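Local coordinates for appr-1-p processing domain protein (Thermus aquaticus Y51MC23, PDB 5M31) that is a macro domain protein of the Appr-1-p processing family, built as a single alpha/beta domain round a mixed beta-sheet, at residues Y83-P88 with K107-R112; I121-L126 with Q140-A145; E25-T30 with R47-N52; Q54-A59 with G63-G68. All blocks are in the same frame, centred on the assembly; numbering follows the deposited sequence.

Contact 1: residues Y83-P88 with K107-R112; sequences YIFNFP and KDLVCR
Phe85, Phe87, Leu109 and the base of Arg112 make an apolar strand-helix contact in the core of the macro domain. Strand 83-88 lies in the mixed sheet. Segment 107-112 of helix 99-116 runs nearly antiparallel to it, at 161°, with the two short axes 10.2 Å apart at their closest. Phe85 has the largest share of the packing. Its ring comes obliquely against two residues one helical turn apart. Atom CD2 of Phe85 lies 3.4 Å from CD1 of Leu109, and CE2 of Phe85 lies 3.5 Å from CB of Arg112. Leu109 and Phe85 cross at about a right angle. Leu109 sends CG anti to its own backbone N (chi1 -179°), which carries both methyls to the strand. Its CD2 reaches the ring edge of Phe87, 4.3 Å from CE2. Arg112 meets Phe85 with its CB. Its chain then bends at chi2 and chi3 and leads off, and NE forms a salt bridge with Glu115 of the same helix. Around this core, Ile113 and Leu116 of helix 99-116 also touch Phe85. Val72 of strand 71-74 and Ala26 of strand 26-31, the two neighbours of strand 83-88 in the sheet, pack on Phe85 as well.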
loop_
_atom_site.group_PDB
_atom_site.type_symbol
_atom_site.label_atom_id
_atom_site.label_comp_id
_atom_site.label_asym_id
_atom_site.label_seq_id
_atom_site.Cartn_x
_atom_site.Cartn_y
_atom_site.Cartn_z
ATOM N N TYR A 83 -0.089 1.158 11.245
ATOM C CA TYR A 83 -0.231 2.077 10.096
ATOM C C TYR A 83 -0.916 1.425 8.951
ATOM O O TYR A 83 -0.647 0.255 8.619
ATOM C CB TYR A 83 1.137 2.551 9.611
ATOM C CG TYR A 83 1.986 3.239 10.658
ATOM C CD1 TYR A 83 1.698 4.505 11.095
ATOM C CD2 TYR A 83 3.049 2.584 11.210
ATOM C CE1 TYR A 83 2.497 5.141 12.021
ATOM C CE2 TYR A 83 3.822 3.178 12.195
ATOM C CZ TYR A 83 3.543 4.463 12.574
ATOM O OH TYR A 83 4.340 5.088 13.552
ATOM N N ILE A 84 -1.773 2.215 8.311
ATOM C CA ILE A 84 -2.321 1.903 6.979
ATOM C C ILE A 84 -1.715 2.866 5.967
ATOM O O ILE A 84 -1.789 4.060 6.187
ATOM C CB ILE A 84 -3.833 2.035 6.950
ATOM C CG1 ILE A 84 -4.509 1.220 8.067
ATOM C CG2 ILE A 84 -4.352 1.555 5.565
ATOM C CD1 ILE A 84 -4.279 -0.248 7.992
ATOM N N PHE A 85 -0.957 2.333 4.987
ATOM C CA PHE A 85 -0.286 3.121 3.969
ATOM C C PHE A 85 -1.177 3.056 2.718
ATOM O O PHE A 85 -1.208 1.999 2.067
ATOM C CB PHE A 85 1.040 2.539 3.601
ATOM C CG PHE A 85 2.197 2.880 4.557
ATOM C CD1 PHE A 85 2.069 2.909 5.917
ATOM C CD2 PHE A 85 3.458 3.005 4.043
ATOM C CE1 PHE A 85 3.204 3.177 6.758
ATOM C CE2 PHE A 85 4.576 3.241 4.841
ATOM C CZ PHE A 85 4.433 3.358 6.206
ATOM N N ASN A 86 -1.887 4.146 2.458
ATOM C CA ASN A 86 -2.879 4.200 1.380
ATOM C C ASN A 86 -2.109 4.676 0.150
ATOM O O ASN A 86 -1.741 5.829 0.057
ATOM C CB ASN A 86 -4.058 5.087 1.732
ATOM C CG ASN A 86 -4.851 4.596 2.935
ATOM O OD1 ASN A 86 -5.667 3.663 2.837
ATOM N ND2 ASN A 86 -4.535 5.177 4.142
ATOM N N PHE A 87 -1.821 3.705 -0.718
ATOM C CA PHE A 87 -0.870 3.835 -1.894
ATOM C C PHE A 87 -1.708 4.044 -3.148
ATOM O O PHE A 87 -2.354 3.123 -3.600
ATOM C CB PHE A 87 -0.087 2.494 -1.947
ATOM C CG PHE A 87 0.999 2.411 -2.967
ATOM C CD1 PHE A 87 0.732 2.445 -4.317
ATOM C CD2 PHE A 87 2.274 2.098 -2.594
ATOM C CE1 PHE A 87 1.725 2.264 -5.266
ATOM C CE2 PHE A 87 3.276 1.870 -3.531
ATOM C CZ PHE A 87 3.002 1.973 -4.864
ATOM N N PRO A 88 -1.684 5.244 -3.713
ATOM C CA PRO A 88 -2.462 5.460 -4.920
ATOM C C PRO A 88 -1.864 4.722 -6.137
ATOM O O PRO A 88 -0.689 4.858 -6.414
ATOM C CB PRO A 88 -2.395 7.005 -5.103
ATOM C CG PRO A 88 -1.951 7.521 -3.799
ATOM C CD PRO A 88 -1.082 6.490 -3.226
ATOM N N LYS A 107 8.756 4.525 -4.594
ATOM C CA LYS A 107 9.697 5.495 -4.080
ATOM C C LYS A 107 9.135 6.118 -2.798
ATOM O O LYS A 107 9.863 6.264 -1.796
ATOM C CB LYS A 107 10.000 6.592 -5.121
ATOM C CG LYS A 107 10.786 6.122 -6.342
ATOM C CD LYS A 107 11.453 7.297 -7.056
ATOM C CE LYS A 107 12.634 6.851 -7.913
ATOM N NZ LYS A 107 12.238 6.227 -9.206
ATOM N N ASP A 108 7.869 6.517 -2.804
ATOM C CA ASP A 108 7.333 7.148 -1.621
ATOM C C ASP A 108 7.113 6.169 -0.505
ATOM O O ASP A 108 7.113 6.530 0.660
ATOM C CB ASP A 108 6.040 7.871 -1.907
ATOM C CG ASP A 108 5.773 8.979 -0.906
ATOM O OD1 ASP A 108 6.726 9.715 -0.570
ATOM O OD2 ASP A 108 4.669 9.047 -0.359
ATOM N N LEU A 109 6.897 4.919 -0.864
ATOM C CA LEU A 109 6.763 3.858 0.155
ATOM C C LEU A 109 8.031 3.735 0.977
ATOM O O LEU A 109 7.984 3.669 2.222
ATOM C CB LEU A 109 6.434 2.559 -0.522
ATOM C CG LEU A 109 6.231 1.342 0.398
ATOM C CD1 LEU A 109 5.175 1.623 1.428
ATOM C CD2 LEU A 109 5.838 0.179 -0.477
ATOM N N VAL A 110 9.163 3.731 0.309
ATOM C CA VAL A 110 10.446 3.731 0.971
ATOM C C VAL A 110 10.552 4.951 1.874
ATOM O O VAL A 110 10.890 4.815 3.084
ATOM C CB VAL A 110 11.600 3.703 -0.012
ATOM C CG1 VAL A 110 12.947 3.991 0.654
ATOM C CG2 VAL A 110 11.605 2.348 -0.703
ATOM N N CYS A 111 10.207 6.127 1.353
ATOM C CA CYS A 111 10.218 7.369 2.162
ATOM C C CYS A 111 9.415 7.234 3.449
ATOM O O CYS A 111 9.903 7.596 4.532
ATOM C CB CYS A 111 9.661 8.525 1.362
ATOM S SG CYS A 111 10.721 8.930 -0.030
ATOM N N ARG A 112 8.185 6.725 3.373
ATOM C CA ARG A 112 7.305 6.701 4.552
ATOM C C ARG A 112 7.774 5.652 5.546
ATOM O O ARG A 112 7.666 5.860 6.751
ATOM C CB ARG A 112 5.868 6.374 4.192
ATOM C CG ARG A 112 5.033 7.510 3.602
ATOM C CD ARG A 112 5.432 8.920 3.943
ATOM N NE ARG A 112 5.013 9.362 5.271
ATOM C CZ ARG A 112 3.778 9.762 5.586
ATOM N NH1 ARG A 112 2.888 9.938 4.639
ATOM N NH2 ARG A 112 3.453 10.029 6.860
#

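Contact 2: residues I121-L126 with Q140-A145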
loop_
_atom_site.group_PDB
_atom_site.type_symbol
_atom_site.label_atom_id
_atom_site.label_comp_id
_atom_site.label_asym_id
_atom_site.label_seq_id
_atom_site.Cartn_x
_atom_site.Cartn_y
_atom_site.Cartn_z
ATOM N N ILE A 121 6.206 -4.621 7.172
ATOM C CA ILE A 121 5.153 -4.092 6.306
ATOM C C ILE A 121 4.725 -5.188 5.339
ATOM O O ILE A 121 5.529 -6.030 4.935
ATOM C CB ILE A 121 5.629 -2.826 5.541
ATOM C CG1 ILE A 121 4.482 -2.114 4.830
ATOM C CG2 ILE A 121 6.799 -3.142 4.643
ATOM C CD1 ILE A 121 4.786 -0.645 4.531
ATOM N N ALA A 122 3.441 -5.183 4.996
ATOM C CA ALA A 122 2.888 -6.106 4.019
ATOM C C ALA A 122 2.134 -5.327 2.951
ATOM O O ALA A 122 1.451 -4.369 3.263
ATOM C CB ALA A 122 1.932 -7.118 4.655
ATOM N N LEU A 123 2.252 -5.848 1.739
ATOM C CA LEU A 123 1.731 -5.222 0.546
ATOM C C LEU A 123 0.938 -6.228 -0.274
ATOM O O LEU A 123 1.296 -7.403 -0.343
ATOM C CB LEU A 123 2.873 -4.880 -0.394
ATOM C CG LEU A 123 3.880 -3.870 -0.411
ATOM C CD1 LEU A 123 4.841 -4.166 0.717
ATOM C CD2 LEU A 123 4.529 -3.910 -1.798
ATOM N N PRO A 124 -0.104 -5.750 -0.971
ATOM C CA PRO A 124 -0.678 -6.507 -2.063
ATOM C C PRO A 124 0.185 -6.398 -3.315
ATOM O O PRO A 124 1.106 -5.641 -3.349
ATOM C CB PRO A 124 -2.044 -5.815 -2.269
ATOM C CG PRO A 124 -1.811 -4.418 -1.895
ATOM C CD PRO A 124 -0.660 -4.391 -0.914
ATOM N N PRO A 125 -0.249 -7.028 -4.420
ATOM C CA PRO A 125 0.643 -6.991 -5.588
ATOM C C PRO A 125 0.527 -5.697 -6.451
ATOM O O PRO A 125 0.749 -5.741 -7.658
ATOM C CB PRO A 125 0.260 -8.251 -6.362
ATOM C CG PRO A 125 -1.066 -8.694 -5.831
ATOM C CD PRO A 125 -1.216 -8.126 -4.456
ATOM N N LEU A 126 0.187 -4.594 -5.817
ATOM C CA LEU A 126 0.108 -3.248 -6.429
ATOM C C LEU A 126 -0.538 -3.190 -7.805
ATOM O O LEU A 126 0.034 -2.631 -8.721
ATOM C CB LEU A 126 1.466 -2.572 -6.440
ATOM C CG LEU A 126 2.157 -2.627 -5.069
ATOM C CD1 LEU A 126 3.509 -1.979 -5.113
ATOM C CD2 LEU A 126 1.337 -1.947 -3.986
ATOM N N GLN A 140 9.423 -7.059 -10.055
ATOM C CA GLN A 140 10.781 -6.566 -10.278
ATOM C C GLN A 140 10.979 -5.181 -9.660
ATOM O O GLN A 140 11.972 -4.927 -8.967
ATOM C CB GLN A 140 11.071 -6.515 -11.764
ATOM C CG GLN A 140 12.539 -6.277 -12.115
ATOM C CD GLN A 140 12.902 -4.803 -12.216
ATOM O OE1 GLN A 140 13.985 -4.380 -11.779
ATOM N NE2 GLN A 140 12.021 -4.015 -12.839
ATOM N N ARG A 141 10.011 -4.298 -9.879
ATOM C CA ARG A 141 10.077 -2.954 -9.320
ATOM C C ARG A 141 9.982 -2.966 -7.801
ATOM O O ARG A 141 10.610 -2.145 -7.128
ATOM C CB ARG A 141 8.974 -2.092 -9.907
ATOM C CG ARG A 141 9.271 -1.734 -11.354
ATOM C CD ARG A 141 8.044 -1.364 -12.123
ATOM N NE ARG A 141 8.380 -0.948 -13.496
ATOM C CZ ARG A 141 8.829 -1.765 -14.447
ATOM N NH1 ARG A 141 9.091 -3.050 -14.182
ATOM N NH2 ARG A 141 9.045 -1.293 -15.670
ATOM N N ILE A 142 9.171 -3.865 -7.256
ATOM C CA ILE A 142 9.094 -3.995 -5.791
ATOM C C ILE A 142 10.458 -4.433 -5.251
ATOM O O ILE A 142 10.972 -3.852 -4.296
ATOM C CB ILE A 142 8.013 -4.979 -5.372
ATOM C CG1 ILE A 142 6.619 -4.421 -5.706
ATOM C CG2 ILE A 142 8.132 -5.308 -3.888
ATOM C CD1 ILE A 142 5.492 -5.425 -5.531
ATOM N N GLN A 143 11.060 -5.409 -5.910
ATOM C CA GLN A 143 12.392 -5.908 -5.480
ATOM C C GLN A 143 13.432 -4.817 -5.512
ATOM O O GLN A 143 14.195 -4.637 -4.539
ATOM C CB GLN A 143 12.854 -7.070 -6.383
ATOM C CG GLN A 143 11.933 -8.256 -6.304
ATOM C CD GLN A 143 12.219 -9.353 -7.338
ATOM O OE1 GLN A 143 12.513 -9.079 -8.502
ATOM N NE2 GLN A 143 12.085 -10.601 -6.914
ATOM N N GLU A 144 13.475 -4.092 -6.614
ATOM C CA GLU A 144 14.402 -2.964 -6.756
ATOM C C GLU A 144 14.215 -1.939 -5.651
ATOM O O GLU A 144 15.194 -1.448 -5.062
ATOM C CB GLU A 144 14.186 -2.271 -8.078
ATOM C CG GLU A 144 14.783 -2.993 -9.257
ATOM C CD GLU A 144 14.955 -2.068 -10.446
ATOM O OE1 GLU A 144 16.124 -1.853 -10.853
ATOM O OE2 GLU A 144 13.927 -1.525 -10.941
ATOM N N ALA A 145 12.966 -1.565 -5.406
ATOM C CA ALA A 145 12.668 -0.551 -4.387
ATOM C C ALA A 145 12.921 -1.024 -2.950
ATOM O O ALA A 145 13.471 -0.283 -2.127
ATOM C CB ALA A 145 11.238 -0.043 -4.543
#
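Ile142 packs against Leu123 and Leu126 inside a beta-alpha-beta unit of the macro domain, made by strand 120-123, helix 135-146 and strand 153-157. Leu123 is the last residue of the first strand. Leu126 sits three residues on, in the loop that leaves it. Ile142 lies on the helix that returns over the sheet.

The side chain of Ile142 can be followed outward. Its CB points toward the strand end and branches there. CG2 lies anti to the backbone N. CG1 is anti to the carbonyl carbon (chi1 -68°), and this branch reaches the strand end and loop. CG1 itself meets CD1 of Leu126 at 4.0 Å. Beyond it the chain stays extended (chi2 171°), and CD1 reaches both leucines. Leu123 comes at Ile142 tip to tip. Leu126 crosses it at a slant, so that one methyl spans both CG1 and CD1 of the isoleucine.

All three residues are buried, and the contact is purely apolar. Nearby, Trp135 of helix 135-146 also touches Ile142. Leu146 of that helix touches Leu123, and Val138 touches Leu126. Leu106 of helix 99-116 also touches Leu126. The terminal methyl CD1 of Ile142 is shared: it stands 4.0 Å from CD1 of Leu126 and 4.1 Å from CD2 of Leu123.

Contact 3: residues E25-T30 with R47-N52; sequences EALVNT and RAFPDN
Leu27 and Phe49 form the apolar half of this contact, and the amides of Asn29 and Asn52 come near each other beside it. Atom CD1 of Leu27 lies 3.9 Å from CE2 of Phe49 and 4.0 Å from its CZ. The methyl meets the far end of the ring obliquely, and the two side chains cross at about a right angle. In both, CG is anti to the carbonyl carbon (chi1 -63° in Leu27, -60° in Phe49), which sends the methyl and the ring out toward each other. ND2 of Asn29 and ND2 of Asn52 are 4.2 Å apart and do not bond to each other; Asn86 links the two residues.

The next shell explains these positions. Phe49 directly follows helix 40-48 and takes the N-cap position of helix 50-61, so its ring projects from the joint between the two helices. Leu27 and Asn29 both point to the helical side from strand 26-31. Phe45 of helix 40-48 touches both of them. Asn86 of the neighbouring strand 83-88 holds the two amides: its OD1 accepts from ND2 of Asn29, and its ND2 donates to OD1 of Asn52.

The asparagines therefore meet through a third amide. The two bonds to Asn86 probably help to set which way the amides of Asn29 and Asn52 are turned. A buried polar chain of three amides thus ties helix 50-61 to two strands, beside the apolar packing of Leu27 on Phe49.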
loop_
_atom_site.group_PDB
_atom_site.type_symbol
_atom_site.label_atom_id
_atom_site.label_comp_id
_atom_site.label_asym_id
_atom_site.label_seq_id
_atom_site.Cartn_x
_atom_site.Cartn_y
_atom_site.Cartn_z
ATOM N N GLU A 25 3.650 -4.297 11.260
ATOM C CA GLU A 25 3.389 -2.953 11.795
ATOM C C GLU A 25 2.556 -2.129 10.843
ATOM O O GLU A 25 1.896 -1.218 11.283
ATOM C CB GLU A 25 4.705 -2.193 12.039
ATOM C CG GLU A 25 5.539 -2.743 13.184
ATOM C CD GLU A 25 6.795 -1.933 13.465
ATOM O OE1 GLU A 25 7.112 -0.999 12.763
ATOM O OE2 GLU A 25 7.495 -2.246 14.432
ATOM N N ALA A 26 2.667 -2.395 9.529
ATOM C CA ALA A 26 2.059 -1.522 8.531
ATOM C C ALA A 26 1.474 -2.387 7.421
ATOM O O ALA A 26 2.129 -3.316 6.992
ATOM C CB ALA A 26 3.073 -0.539 7.965
ATOM N N LEU A 27 0.277 -2.028 6.970
ATOM C CA LEU A 27 -0.317 -2.608 5.770
ATOM C C LEU A 27 -0.419 -1.560 4.690
ATOM O O LEU A 27 -0.779 -0.406 4.948
ATOM C CB LEU A 27 -1.714 -3.132 6.035
ATOM C CG LEU A 27 -1.848 -4.272 7.052
ATOM C CD1 LEU A 27 -3.318 -4.677 7.131
ATOM C CD2 LEU A 27 -0.955 -5.461 6.742
ATOM N N VAL A 28 -0.179 -2.006 3.481
ATOM C CA VAL A 28 -0.451 -1.160 2.272
ATOM C C VAL A 28 -1.799 -1.499 1.653
ATOM O O VAL A 28 -2.089 -2.669 1.361
ATOM C CB VAL A 28 0.673 -1.352 1.224
ATOM C CG1 VAL A 28 0.376 -0.533 -0.016
ATOM C CG2 VAL A 28 2.021 -0.979 1.826
ATOM N N ASN A 29 -2.575 -0.455 1.434
ATOM C CA ASN A 29 -3.879 -0.487 0.769
ATOM C C ASN A 29 -3.697 0.232 -0.558
ATOM O O ASN A 29 -3.127 1.308 -0.587
ATOM C CB ASN A 29 -4.837 0.317 1.614
ATOM C CG ASN A 29 -6.214 0.351 1.063
ATOM O OD1 ASN A 29 -6.614 -0.535 0.347
ATOM N ND2 ASN A 29 -7.000 1.283 1.531
ATOM N N THR A 30 -4.175 -0.352 -1.634
ATOM C CA THR A 30 -4.040 0.273 -2.962
ATOM C C THR A 30 -5.310 1.094 -3.232
ATOM O O THR A 30 -6.449 0.572 -3.148
ATOM C CB THR A 30 -3.770 -0.780 -4.049
ATOM O OG1 THR A 30 -4.626 -1.893 -3.857
ATOM C CG2 THR A 30 -2.315 -1.227 -4.023
ATOM N N ARG A 47 -13.870 -2.000 4.894
ATOM C CA ARG A 47 -14.648 -2.851 5.877
ATOM C C ARG A 47 -13.856 -3.160 7.157
ATOM O O ARG A 47 -14.418 -3.094 8.245
ATOM C CB ARG A 47 -15.221 -4.099 5.154
ATOM C CG ARG A 47 -16.142 -3.706 4.013
ATOM C CD ARG A 47 -17.156 -4.701 3.510
ATOM N NE ARG A 47 -16.595 -5.703 2.615
ATOM C CZ ARG A 47 -17.205 -6.215 1.546
ATOM N NH1 ARG A 47 -18.369 -5.740 1.103
ATOM N NH2 ARG A 47 -16.601 -7.177 0.861
ATOM N N ALA A 48 -12.540 -3.417 7.036
ATOM C CA ALA A 48 -11.692 -3.814 8.164
ATOM C C ALA A 48 -11.240 -2.617 8.955
ATOM O O ALA A 48 -10.916 -2.728 10.140
ATOM C CB ALA A 48 -10.472 -4.555 7.636
ATOM N N PHE A 49 -11.088 -1.471 8.258
ATOM C CA PHE A 49 -10.476 -0.313 8.850
ATOM C C PHE A 49 -11.272 0.957 8.585
ATOM O O PHE A 49 -10.792 1.910 7.887
ATOM C CB PHE A 49 -9.025 -0.164 8.348
ATOM C CG PHE A 49 -8.146 -1.333 8.682
ATOM C CD1 PHE A 49 -7.699 -1.543 9.979
ATOM C CD2 PHE A 49 -7.727 -2.214 7.689
ATOM C CE1 PHE A 49 -6.921 -2.646 10.279
ATOM C CE2 PHE A 49 -6.913 -3.278 7.962
ATOM C CZ PHE A 49 -6.494 -3.500 9.278
ATOM N N PRO A 50 -12.439 1.061 9.231
ATOM C CA PRO A 50 -13.280 2.227 8.944
ATOM C C PRO A 50 -12.655 3.606 9.281
ATOM O O PRO A 50 -12.910 4.598 8.582
ATOM C CB PRO A 50 -14.552 1.973 9.759
ATOM C CG PRO A 50 -14.217 0.913 10.753
ATOM C CD PRO A 50 -13.055 0.141 10.213
ATOM N N ASP A 51 -11.905 3.706 10.371
ATOM C CA ASP A 51 -11.311 4.994 10.713
ATOM C C ASP A 51 -10.279 5.474 9.652
ATOM O O ASP A 51 -10.202 6.666 9.344
ATOM C CB ASP A 51 -10.654 4.930 12.083
ATOM C CG ASP A 51 -11.647 4.672 13.186
ATOM O OD1 ASP A 51 -12.905 4.734 12.949
ATOM O OD2 ASP A 51 -11.190 4.489 14.310
ATOM N N ASN A 52 -9.527 4.523 9.089
ATOM C CA ASN A 52 -8.620 4.794 7.965
ATOM C C ASN A 52 -9.406 5.277 6.773
ATOM O O ASN A 52 -9.016 6.256 6.144
ATOM C CB ASN A 52 -7.830 3.577 7.589
ATOM C CG ASN A 52 -6.952 3.785 6.391
ATOM O OD1 ASN A 52 -5.965 4.495 6.430
ATOM N ND2 ASN A 52 -7.378 3.190 5.260
#

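Contact 4: residues Q54-A59 with G63-G68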
loop_
_atom_site.group_PDB
_atom_site.type_symbol
_atom_site.label_atom_id
_atom_site.label_comp_id
_atom_site.label_asym_id
_atom_site.label_seq_id
_atom_site.Cartn_x
_atom_site.Cartn_y
_atom_site.Cartn_z
ATOM N N GLN A 54 -12.363 6.810 6.670
ATOM C CA GLN A 54 -12.840 8.192 6.876
ATOM C C GLN A 54 -11.711 9.185 6.780
ATOM O O GLN A 54 -11.864 10.242 6.192
ATOM C CB GLN A 54 -13.564 8.351 8.232
ATOM C CG GLN A 54 -14.908 7.586 8.360
ATOM C CD GLN A 54 -15.945 7.852 7.245
ATOM O OE1 GLN A 54 -16.019 8.939 6.657
ATOM N NE2 GLN A 54 -16.785 6.848 6.987
ATOM N N ALA A 55 -10.554 8.860 7.384
ATOM C CA ALA A 55 -9.392 9.749 7.265
ATOM C C ALA A 55 -8.943 9.941 5.825
ATOM O O ALA A 55 -8.638 11.081 5.397
ATOM C CB ALA A 55 -8.243 9.234 8.112
ATOM N N TYR A 56 -8.975 8.847 5.072
ATOM C CA TYR A 56 -8.647 8.854 3.641
ATOM C C TYR A 56 -9.602 9.726 2.840
ATOM O O TYR A 56 -9.183 10.526 1.972
ATOM C CB TYR A 56 -8.628 7.431 3.110
ATOM C CG TYR A 56 -8.797 7.303 1.621
ATOM C CD1 TYR A 56 -7.704 7.415 0.741
ATOM C CD2 TYR A 56 -10.028 7.024 1.102
ATOM C CE1 TYR A 56 -7.863 7.285 -0.646
ATOM C CE2 TYR A 56 -10.198 6.910 -0.243
ATOM C CZ TYR A 56 -9.129 6.976 -1.118
ATOM O OH TYR A 56 -9.430 6.888 -2.521
ATOM N N VAL A 57 -10.883 9.614 3.121
ATOM C CA VAL A 57 -11.857 10.450 2.437
ATOM C C VAL A 57 -11.559 11.927 2.675
ATOM O O VAL A 57 -11.539 12.733 1.713
ATOM C CB VAL A 57 -13.287 10.122 2.843
ATOM C CG1 VAL A 57 -14.263 11.175 2.379
ATOM C CG2 VAL A 57 -13.649 8.736 2.307
ATOM N N LYS A 58 -11.332 12.306 3.936
ATOM C CA LYS A 58 -10.990 13.670 4.241
ATOM C C LYS A 58 -9.681 14.129 3.583
ATOM O O LYS A 58 -9.642 15.255 3.043
ATOM C CB LYS A 58 -10.940 13.879 5.755
ATOM C CG LYS A 58 -12.322 13.835 6.382
ATOM C CD LYS A 58 -12.233 13.853 7.901
ATOM C CE LYS A 58 -13.613 13.775 8.557
ATOM N NZ LYS A 58 -14.277 15.116 8.576
ATOM N N ALA A 59 -8.678 13.249 3.503
ATOM C CA ALA A 59 -7.395 13.606 2.885
ATOM C C ALA A 59 -7.599 13.834 1.380
ATOM O O ALA A 59 -7.014 14.743 0.747
ATOM C CB ALA A 59 -6.368 12.541 3.099
ATOM N N GLY A 63 -7.169 17.275 -1.239
ATOM C CA GLY A 63 -6.186 17.171 -2.326
ATOM C C GLY A 63 -4.836 16.602 -1.888
ATOM O O GLY A 63 -3.847 16.649 -2.646
ATOM N N GLN A 64 -4.836 15.929 -0.742
ATOM C CA GLN A 64 -3.619 15.449 -0.173
ATOM C C GLN A 64 -3.167 14.120 -0.764
ATOM O O GLN A 64 -2.007 13.708 -0.569
ATOM C CB GLN A 64 -3.835 15.327 1.334
ATOM C CG GLN A 64 -2.666 14.832 2.161
ATOM C CD GLN A 64 -3.001 14.860 3.646
ATOM O OE1 GLN A 64 -3.996 15.508 4.077
ATOM N NE2 GLN A 64 -2.149 14.228 4.451
ATOM N N VAL A 65 -4.107 13.374 -1.337
ATOM C CA VAL A 65 -3.813 12.068 -1.890
ATOM C C VAL A 65 -3.565 12.166 -3.374
ATOM O O VAL A 65 -4.419 12.647 -4.119
ATOM C CB VAL A 65 -4.929 11.073 -1.641
ATOM C CG1 VAL A 65 -4.573 9.733 -2.249
ATOM C CG2 VAL A 65 -5.235 11.003 -0.126
ATOM N N GLN A 66 -2.330 11.906 -3.762
ATOM C CA GLN A 66 -1.895 12.079 -5.140
ATOM C C GLN A 66 -0.968 10.976 -5.512
ATOM O O GLN A 66 -0.409 10.287 -4.661
ATOM C CB GLN A 66 -1.165 13.412 -5.300
ATOM C CG GLN A 66 -1.934 14.611 -4.807
ATOM C CD GLN A 66 -1.060 15.828 -4.727
ATOM O OE1 GLN A 66 -0.188 15.940 -3.843
ATOM N NE2 GLN A 66 -1.232 16.720 -5.668
ATOM N N ILE A 67 -0.788 10.799 -6.814
ATOM C CA ILE A 67 0.231 9.901 -7.309
ATOM C C ILE A 67 1.609 10.280 -6.711
ATOM O O ILE A 67 1.966 11.473 -6.630
ATOM C CB ILE A 67 0.241 9.870 -8.872
ATOM C CG1 ILE A 67 -1.144 9.447 -9.414
ATOM C CG2 ILE A 67 1.341 8.969 -9.370
ATOM C CD1 ILE A 67 -1.729 8.119 -8.926
ATOM N N GLY A 68 2.290 9.252 -6.181
ATOM C CA GLY A 68 3.602 9.394 -5.548
ATOM C C GLY A 68 3.525 9.977 -4.175
ATOM O O GLY A 68 4.566 10.346 -3.614
#
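Ala59 meets Gln64 and Val65 where helix 50-61 ends and the chain turns toward strand 71-74. The backbone contact is a hydrogen bond. N of Gln64 donates to O of Ala59 at 2.9 Å, with an N-H...O angle of 157°. N of Gly63 also comes near O of Ala59, at 3.2 Å. Gly63 is the first residue to leave the helical conformation, and its positive phi (78°) turns the chain at this point.

The apolar contacts lie on the side of Val65. Its two methyls divide the work. CG2 packs on CB of Ala59 at 3.7 Å. CG1 approaches the ring of Tyr56 obliquely, 4.4 Å from CE1. Val65 also touches Pro88, and Phe71 of strand 71-74 packs on Ala59.

The polar side chains look to other partners. Gln64 runs extended from CG, which is anti to its backbone N (chi1 -180°). This lays its amide end beside CB of Ala59, with OE1 3.9 Å away. That same OE1 takes a hydrogen bond from NH2 of Arg62. Tyr56 OH is bonded to the backbone O of Asn32.

Gly63 and the bonding back to the helix make a Schellman motif, which closes the C-terminal end of helix 50-61.

How the contacts relate
Contacts 1, 2 and 3 all reach the same mixed sheet, through strands 83-88, 120-123 and 26-31. Strand 26-31 lies between the other two and is hydrogen-bonded to both. Contacts 1 and 2 are apolar core and touch each other, as where Phe87 CZ meets Leu126 CD1 at 4.0 Å. Contact 3 mixes apolar packing with amides, and its amide partner Asn86 belongs to the strand of contact 1. Contact 4 lies farther out: its centre is about 13 Å from the centre of the chain. It shares helix 50-61 with contact 3 and relies partly on backbone bonding. Its Val65 still packs on Pro88 of contact 1, whereas contact 2 is about 11 Å away between nearest atoms.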